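Local coordinates for protein glutathione-dependent peroxiredoxin (Sinorhizobium meliloti, PDB 3UMA) that probably reduces hydrogen peroxide and organic hydroperoxides to water and alcohols at the expense of glutathione, helping to protect the cell against oxidative stress, at residues P33-F37 and E47-E51; F62-G66 and R147-Y151; N75-Y80 and A172-A177. All blocks are in the same frame, centred on the assembly; numbering follows the deposited sequence.

Overall arrangement
Contacts 2 and 3 adjoin the predicted active site, whereas contact 1 stands apart. Contact 1 pairs the open end of a beta hairpin near the surface, its centre about 17 Å from that of contact 2 and about 23 Å from that of contact 3, on the other side of the chain's centre. Contacts 2 and 3, with centres about 11 Å apart, touch: the Arg150 guanidinium lies against the His76 ring, and the rings of Phe62 and Tyr80 stack. The side chain of Arg150 is about 3 Å from that of Cys72, the predicted sulfenic acid-forming residue, and the side chain of His76 about 5 Å from that of Cys72. Strand 58-64 leads on to helix 70-82.

Contact 1: P33-F37 and E47-E51; sequences PNATF and EVTTE
Thr36 and Thr49 form an antiparallel non-hydrogen-bonded pair, their CA atoms 4.3 Å apart, and Phe37 and Val48 follow as a hydrogen-bonded pair. Phe37 N donates to Val48 O at 2.6 Å; the return bond, from Val48 N to Phe37 O, is equally short and almost straight (175° at the hydrogen). Beyond the strand proper, Thr50 N gives one more bond to Ala35 O at 2.9 Å. The partner of Ala35 N is then not a carbonyl but a side chain, Thr50 OG1, at 3.0 Å. A chi1 of 46° sets this hydroxyl between the backbone N and carbonyl carbon of Thr50, facing Ala35 N, so that pairing with 33-37 continues although the 47-51 backbone has already turned into a helix. The same rotamer turns the methyl inward: Thr50 CG2 lies 3.8 Å from Ala35 CB and meets the Phe37 ring at CE2, also at 3.8 Å, the two side chains crossing at about a right angle. Thr36 and Thr49 share the outer face of the hairpin, where their CG2 methyls approach to 4.0 Å. The extended Glu47 chain passes Thr36 on its CB and OG1 side, Glu47 OE2 3.7 Å from Thr36 OG1, without a hydrogen bond. Thr49 OG1 instead serves the next element, capping Leu52 N as the N-cap of helix 50-54. Phe37 and Val48 occupy the inner face, and both rest on Leu122 of strand 120-123. Helix 128-132 covers the open end of the hairpin, with Phe129 meeting the Phe37 ring edge-to-face and also touching Ala35 and Pro33.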
loop_
_atom_site.group_PDB
_atom_site.type_symbol
_atom_site.label_atom_id
_atom_site.label_comp_id
_atom_site.label_asym_id
_atom_site.label_seq_id
_atom_site.Cartn_x
_atom_site.Cartn_y
_atom_site.Cartn_z
ATOM N N PRO A 33 -7.089 11.008 3.859
ATOM C CA PRO A 33 -8.063 10.972 4.950
ATOM C C PRO A 33 -7.498 10.188 6.115
ATOM O O PRO A 33 -6.595 9.364 5.929
ATOM C CB PRO A 33 -9.267 10.240 4.337
ATOM C CG PRO A 33 -8.673 9.383 3.274
ATOM C CD PRO A 33 -7.525 10.198 2.709
ATOM N N ASN A 34 -8.007 10.478 7.310
ATOM C CA ASN A 34 -7.682 9.746 8.531
ATOM C C ASN A 34 -8.186 8.320 8.374
ATOM O O ASN A 34 -9.229 8.110 7.777
ATOM C CB ASN A 34 -8.383 10.445 9.710
ATOM C CG ASN A 34 -8.008 9.881 11.061
ATOM O OD1 ASN A 34 -6.826 9.856 11.445
ATOM N ND2 ASN A 34 -9.031 9.463 11.830
ATOM N N ALA A 35 -7.435 7.345 8.884
ATOM C CA ALA A 35 -7.858 5.943 8.854
ATOM C C ALA A 35 -7.047 5.163 9.861
ATOM O O ALA A 35 -6.013 5.631 10.326
ATOM C CB ALA A 35 -7.671 5.330 7.431
ATOM N N THR A 36 -7.516 3.971 10.200
ATOM C CA THR A 36 -6.761 3.090 11.065
ATOM C C THR A 36 -6.564 1.762 10.353
ATOM O O THR A 36 -7.440 1.306 9.626
ATOM C CB THR A 36 -7.486 2.850 12.406
ATOM O OG1 THR A 36 -8.725 2.180 12.158
ATOM C CG2 THR A 36 -7.795 4.184 13.107
ATOM N N PHE A 37 -5.425 1.133 10.579
ATOM C CA PHE A 37 -5.113 -0.125 9.946
ATOM C C PHE A 37 -4.673 -1.068 11.031
ATOM O O PHE A 37 -3.960 -0.675 11.930
ATOM C CB PHE A 37 -3.965 0.030 8.947
ATOM C CG PHE A 37 -4.220 1.051 7.882
ATOM C CD1 PHE A 37 -4.960 0.724 6.745
ATOM C CD2 PHE A 37 -3.710 2.344 8.002
ATOM C CE1 PHE A 37 -5.214 1.664 5.758
ATOM C CE2 PHE A 37 -3.949 3.294 7.007
ATOM C CZ PHE A 37 -4.702 2.950 5.877
ATOM N N GLU A 47 -2.644 -1.459 16.139
ATOM C CA GLU A 47 -3.483 -0.596 15.324
ATOM C C GLU A 47 -2.687 0.640 14.897
ATOM O O GLU A 47 -2.197 1.383 15.744
ATOM C CB GLU A 47 -4.726 -0.193 16.103
ATOM C CG GLU A 47 -5.850 0.402 15.267
ATOM C CD GLU A 47 -7.195 0.295 15.971
ATOM O OE1 GLU A 47 -7.202 0.168 17.216
ATOM O OE2 GLU A 47 -8.243 0.327 15.289
ATOM N N VAL A 48 -2.570 0.844 13.583
ATOM C CA VAL A 48 -1.766 1.920 12.988
ATOM C C VAL A 48 -2.713 2.994 12.450
ATOM O O VAL A 48 -3.585 2.688 11.637
ATOM C CB VAL A 48 -0.857 1.355 11.837
ATOM C CG1 VAL A 48 -0.111 2.464 11.085
ATOM C CG2 VAL A 48 0.129 0.337 12.387
ATOM N N THR A 49 -2.559 4.238 12.902
ATOM C CA THR A 49 -3.372 5.340 12.381
ATOM C C THR A 49 -2.614 6.040 11.264
ATOM O O THR A 49 -1.396 5.939 11.182
ATOM C CB THR A 49 -3.710 6.401 13.462
ATOM O OG1 THR A 49 -2.495 6.958 13.976
ATOM C CG2 THR A 49 -4.506 5.788 14.634
ATOM N N THR A 50 -3.334 6.763 10.417
ATOM C CA THR A 50 -2.693 7.551 9.388
ATOM C C THR A 50 -1.813 8.631 10.018
ATOM O O THR A 50 -0.724 8.945 9.508
ATOM C CB THR A 50 -3.707 8.163 8.432
ATOM O OG1 THR A 50 -4.762 8.740 9.191
ATOM C CG2 THR A 50 -4.297 7.090 7.530
ATOM N N GLU A 51 -2.256 9.159 11.158
ATOM C CA GLU A 51 -1.465 10.166 11.873
ATOM C C GLU A 51 -0.108 9.614 12.271
ATOM O O GLU A 51 0.926 10.183 11.919
ATOM C CB GLU A 51 -2.213 10.684 13.103
ATOM C CG GLU A 51 -1.455 11.753 13.876
ATOM C CD GLU A 51 -2.287 12.308 15.013
ATOM O OE1 GLU A 51 -2.137 11.793 16.146
ATOM O OE2 GLU A 51 -3.118 13.215 14.757
#

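Contact 2: F62-G66 and R147-Y151; sequences FAVPG and RSKRY
Ala63 and Tyr151 form an antiparallel hydrogen-bonded pair in the buried central sheet, where strand 58-64 meets the start of strand 147-156 beside the predicted active-site Cys72. Ala63 N donates to Tyr151 O at 2.9 Å, while the return bond from Tyr151 N to Ala63 O is weak at 3.4 Å. The Ala63 methyl makes a CH-pi contact over the face of the Tyr151 ring, CB lying 3.5 Å from the centroid and displaced toward the CZ rim (Ala63 CB to Tyr151 CZ 3.3 Å). Farther along, a water replaces direct pairing: it donates to Val64 O at 2.6 Å and accepts from Ser148 N at 3.0 Å. Arg147 bends at chi2 (-65°), curling its chain round Pro65 O until NH1 donates to that carbonyl at 2.9 Å. A bend at chi3 (-38°) lays the Arg150 guanidinium against Pro65, whose CD sits over one face, 3.5 Å from NH2; Val64 CG1 comes at its edge. Arg150 NH2 is also bound to Pro169 O. Pro65, Thr69 and Cys72 match the PxxxTxxC signature of peroxiredoxins, and Arg150 probably is the family's active-site arginine. Strand 94-99 pairs with 58-64 through Val98 and strand 136-139 bonds to Arg147 through Ile137, while helix 70-82 packs on Val64 and Arg150 and helix 128-132 on Ser148 and Tyr151.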
loop_
_atom_site.group_PDB
_atom_site.type_symbol
_atom_site.label_atom_id
_atom_site.label_comp_id
_atom_site.label_asym_id
_atom_site.label_seq_id
_atom_site.Cartn_x
_atom_site.Cartn_y
_atom_site.Cartn_z
ATOM N N PHE A 62 2.512 1.665 -0.915
ATOM C CA PHE A 62 1.950 1.002 -2.090
ATOM C C PHE A 62 0.777 0.095 -1.744
ATOM O O PHE A 62 0.776 -0.543 -0.698
ATOM C CB PHE A 62 3.014 0.297 -2.955
ATOM C CG PHE A 62 3.721 -0.844 -2.275
ATOM C CD1 PHE A 62 4.679 -0.615 -1.285
ATOM C CD2 PHE A 62 3.478 -2.152 -2.672
ATOM C CE1 PHE A 62 5.342 -1.668 -0.681
ATOM C CE2 PHE A 62 4.157 -3.226 -2.080
ATOM C CZ PHE A 62 5.086 -2.990 -1.085
ATOM N N ALA A 63 -0.216 0.061 -2.631
ATOM C CA ALA A 63 -1.391 -0.781 -2.441
ATOM C C ALA A 63 -1.417 -1.941 -3.435
ATOM O O ALA A 63 -1.038 -1.784 -4.597
ATOM C CB ALA A 63 -2.646 0.021 -2.556
ATOM N N VAL A 64 -1.897 -3.092 -2.971
ATOM C CA VAL A 64 -1.999 -4.290 -3.819
ATOM C C VAL A 64 -3.449 -4.815 -3.811
ATOM O O VAL A 64 -4.152 -4.691 -2.796
ATOM C CB VAL A 64 -1.007 -5.407 -3.360
ATOM C CG1 VAL A 64 0.457 -4.935 -3.420
ATOM C CG2 VAL A 64 -1.322 -5.881 -1.927
ATOM N N PRO A 65 -3.912 -5.389 -4.944
ATOM C CA PRO A 65 -5.211 -6.061 -4.941
ATOM C C PRO A 65 -5.312 -7.203 -3.928
ATOM O O PRO A 65 -6.367 -7.401 -3.363
ATOM C CB PRO A 65 -5.326 -6.600 -6.377
ATOM C CG PRO A 65 -4.650 -5.511 -7.179
ATOM C CD PRO A 65 -3.438 -5.136 -6.317
ATOM N N GLY A 66 -4.236 -7.927 -3.655
ATOM C CA GLY A 66 -4.403 -9.057 -2.768
ATOM C C GLY A 66 -3.138 -9.711 -2.322
ATOM O O GLY A 66 -2.282 -10.038 -3.138
ATOM N N ARG A 147 -11.563 -4.814 -4.131
ATOM C CA ARG A 147 -10.193 -4.680 -3.622
ATOM C C ARG A 147 -9.653 -3.293 -3.947
ATOM O O ARG A 147 -10.375 -2.469 -4.479
ATOM C CB ARG A 147 -9.282 -5.746 -4.237
ATOM C CG ARG A 147 -9.676 -7.200 -3.930
ATOM C CD ARG A 147 -9.562 -7.532 -2.433
ATOM N NE ARG A 147 -9.927 -8.915 -2.174
ATOM C CZ ARG A 147 -9.051 -9.890 -2.007
ATOM N NH1 ARG A 147 -7.758 -9.637 -2.074
ATOM N NH2 ARG A 147 -9.475 -11.123 -1.770
ATOM N N SER A 148 -8.385 -3.049 -3.643
ATOM C CA SER A 148 -7.753 -1.811 -4.047
ATOM C C SER A 148 -7.132 -1.975 -5.439
ATOM O O SER A 148 -6.542 -3.019 -5.733
ATOM C CB SER A 148 -6.629 -1.447 -3.067
ATOM O OG SER A 148 -6.044 -0.202 -3.407
ATOM N N LYS A 149 -7.269 -0.946 -6.273
ATOM C CA LYS A 149 -6.346 -0.746 -7.404
ATOM C C LYS A 149 -4.888 -0.849 -6.954
ATOM O O LYS A 149 -4.555 -0.520 -5.792
ATOM C CB LYS A 149 -6.560 0.638 -8.019
ATOM C CG LYS A 149 -7.826 0.726 -8.810
ATOM C CD LYS A 149 -7.973 2.055 -9.500
ATOM C CE LYS A 149 -9.072 1.933 -10.529
ATOM N NZ LYS A 149 -9.529 3.267 -10.977
ATOM N N ARG A 150 -4.015 -1.311 -7.852
ATOM C CA ARG A 150 -2.571 -1.230 -7.595
ATOM C C ARG A 150 -2.084 0.222 -7.790
ATOM O O ARG A 150 -2.375 0.849 -8.806
ATOM C CB ARG A 150 -1.796 -2.206 -8.482
ATOM C CG ARG A 150 -0.297 -2.282 -8.184
ATOM C CD ARG A 150 0.458 -3.344 -9.044
ATOM N NE ARG A 150 -0.328 -4.565 -9.245
ATOM C CZ ARG A 150 -0.483 -5.544 -8.353
ATOM N NH1 ARG A 150 0.082 -5.506 -7.151
ATOM N NH2 ARG A 150 -1.256 -6.567 -8.656
ATOM N N TYR A 151 -1.363 0.753 -6.805
ATOM C CA TYR A 151 -0.811 2.108 -6.887
ATOM C C TYR A 151 0.386 2.208 -5.958
ATOM O O TYR A 151 0.590 1.338 -5.102
ATOM C CB TYR A 151 -1.859 3.218 -6.587
ATOM C CG TYR A 151 -2.422 3.220 -5.162
ATOM C CD1 TYR A 151 -1.648 3.660 -4.072
ATOM C CD2 TYR A 151 -3.728 2.773 -4.905
ATOM C CE1 TYR A 151 -2.151 3.662 -2.764
ATOM C CE2 TYR A 151 -4.251 2.774 -3.597
ATOM C CZ TYR A 151 -3.455 3.225 -2.531
ATOM O OH TYR A 151 -3.947 3.202 -1.235
HETATM O O HOH W 1 -6.590 -4.817 -2.013
#

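Contact 3: N75-Y80 and A172-A177; sequences NHLPGY and ATASGA
His76 and Tyr80, one turn apart on helix 70-82, converge on Ser175 O by different rotamers: a chi1 of -162° swings the His76 ring away from its own backbone N, whereas Tyr80 turns CG anti to its carbonyl carbon (chi1 -74°). Tyr80 OH donates to Ser175 O at 2.8 Å, approaching 41° above the carbonyl plane, not on a lone pair. As modelled, His76 turns CE1 to the same oxygen, Ser175 O, 2.9 Å away in the plane of the imidazole; this is short for a carbon and leaves the buried ND1 without a partner, so the orientation of the ring is doubtful. Ser175 OG, close to the imidazole, is bound to Glu166. One face of the phenol is covered by Ala177, whose CB sits over the ring centre, 3.7 Å from the centroid. That methyl also presses to within 3.2 Å of Gly79 O, so the start of helix 177-183 packs close against the backbone of helix 70-82. Two waters complete the seam. One donates to His76 O at 2.8 Å and accepts from Ala177 N at 2.9 Å, just past the N-cap Gly176. The other bridges Asn75 OD1 and Ala172 O, donating to both. Residues Thr173 to Gly176 form a type I turn, closed by Gly176 N to Thr173 O, which presents the Ser175 carbonyl to both rings. The arrangement belongs to the thioredoxin-like peroxiredoxin fold: the loop leading into the C-terminal helix packs against the helix that carries the predicted active-site Cys72.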
loop_
_atom_site.group_PDB
_atom_site.type_symbol
_atom_site.label_atom_id
_atom_site.label_comp_id
_atom_site.label_asym_id
_atom_site.label_seq_id
_atom_site.Cartn_x
_atom_site.Cartn_y
_atom_site.Cartn_z
ATOM N N ASN A 75 5.971 -10.061 -7.833
ATOM C CA ASN A 75 6.430 -8.891 -8.555
ATOM C C ASN A 75 6.421 -7.611 -7.678
ATOM O O ASN A 75 7.472 -7.073 -7.368
ATOM C CB ASN A 75 5.499 -8.735 -9.769
ATOM C CG ASN A 75 6.047 -7.830 -10.834
ATOM O OD1 ASN A 75 6.494 -6.716 -10.560
ATOM N ND2 ASN A 75 5.994 -8.299 -12.084
ATOM N N HIS A 76 5.232 -7.146 -7.284
ATOM C CA HIS A 76 5.060 -5.819 -6.686
ATOM C C HIS A 76 5.782 -5.736 -5.321
ATOM O O HIS A 76 6.689 -4.927 -5.144
ATOM C CB HIS A 76 3.563 -5.485 -6.613
ATOM C CG HIS A 76 3.240 -4.027 -6.426
ATOM N ND1 HIS A 76 4.137 -3.010 -6.669
ATOM C CD2 HIS A 76 2.086 -3.424 -6.055
ATOM C CE1 HIS A 76 3.558 -1.843 -6.440
ATOM N NE2 HIS A 76 2.307 -2.067 -6.075
ATOM N N LEU A 77 5.426 -6.616 -4.393
ATOM C CA LEU A 77 6.037 -6.621 -3.064
ATOM C C LEU A 77 7.530 -6.954 -3.049
ATOM O O LEU A 77 8.306 -6.233 -2.416
ATOM C CB LEU A 77 5.278 -7.564 -2.118
ATOM C CG LEU A 77 5.888 -7.803 -0.730
ATOM C CD1 LEU A 77 5.856 -6.506 0.081
ATOM C CD2 LEU A 77 5.165 -8.939 0.002
ATOM N N PRO A 78 7.946 -8.053 -3.725
ATOM C CA PRO A 78 9.388 -8.342 -3.729
ATOM C C PRO A 78 10.219 -7.169 -4.214
ATOM O O PRO A 78 11.319 -6.978 -3.716
ATOM C CB PRO A 78 9.519 -9.524 -4.700
ATOM C CG PRO A 78 8.206 -10.193 -4.632
ATOM C CD PRO A 78 7.183 -9.088 -4.447
ATOM N N GLY A 79 9.693 -6.379 -5.148
ATOM C CA GLY A 79 10.396 -5.189 -5.639
ATOM C C GLY A 79 10.689 -4.197 -4.520
ATOM O O GLY A 79 11.802 -3.675 -4.420
ATOM N N TYR A 80 9.686 -3.910 -3.690
ATOM C CA TYR A 80 9.909 -3.054 -2.524
ATOM C C TYR A 80 10.809 -3.684 -1.471
ATOM O O TYR A 80 11.597 -2.972 -0.856
ATOM C CB TYR A 80 8.599 -2.540 -1.919
ATOM C CG TYR A 80 7.993 -1.465 -2.785
ATOM C CD1 TYR A 80 8.369 -0.134 -2.636
ATOM C CD2 TYR A 80 7.093 -1.785 -3.798
ATOM C CE1 TYR A 80 7.851 0.848 -3.449
ATOM C CE2 TYR A 80 6.573 -0.822 -4.605
ATOM C CZ TYR A 80 6.950 0.502 -4.433
ATOM O OH TYR A 80 6.427 1.479 -5.254
ATOM N N ALA A 172 2.569 -3.720 -12.910
ATOM C CA ALA A 172 3.214 -3.230 -11.699
ATOM C C ALA A 172 4.507 -2.457 -11.987
ATOM O O ALA A 172 5.463 -2.522 -11.217
ATOM C CB ALA A 172 3.484 -4.394 -10.737
ATOM N N THR A 173 4.541 -1.704 -13.080
ATOM C CA THR A 173 5.763 -0.976 -13.427
ATOM C C THR A 173 5.749 0.455 -12.895
ATOM O O THR A 173 6.578 0.805 -12.060
ATOM C CB THR A 173 6.063 -1.042 -14.952
ATOM O OG1 THR A 173 6.294 -2.410 -15.318
ATOM C CG2 THR A 173 7.274 -0.220 -15.305
ATOM N N ALA A 174 4.797 1.256 -13.367
ATOM C CA ALA A 174 4.600 2.623 -12.873
ATOM C C ALA A 174 4.533 2.686 -11.330
ATOM O O ALA A 174 5.093 3.604 -10.716
ATOM C CB ALA A 174 3.336 3.264 -13.528
ATOM N N SER A 175 3.913 1.677 -10.714
ATOM C CA SER A 175 3.773 1.618 -9.247
ATOM C C SER A 175 4.856 0.794 -8.549
ATOM O O SER A 175 4.832 0.636 -7.336
ATOM C CB SER A 175 2.364 1.115 -8.871
ATOM O OG SER A 175 2.207 -0.255 -9.189
ATOM N N GLY A 176 5.827 0.299 -9.316
ATOM C CA GLY A 176 6.884 -0.565 -8.798
ATOM C C GLY A 176 7.976 0.175 -8.048
ATOM O O GLY A 176 8.084 1.408 -8.146
ATOM N N ALA A 177 8.756 -0.576 -7.270
ATOM C CA ALA A 177 9.840 -0.006 -6.462
ATOM C C ALA A 177 10.887 0.698 -7.314
ATOM O O ALA A 177 11.362 1.786 -6.963
ATOM C CB ALA A 177 10.501 -1.069 -5.622
HETATM O O HOH W 2 6.774 -4.119 -9.427
HETATM O O HOH W 3 7.890 -3.299 -7.107
#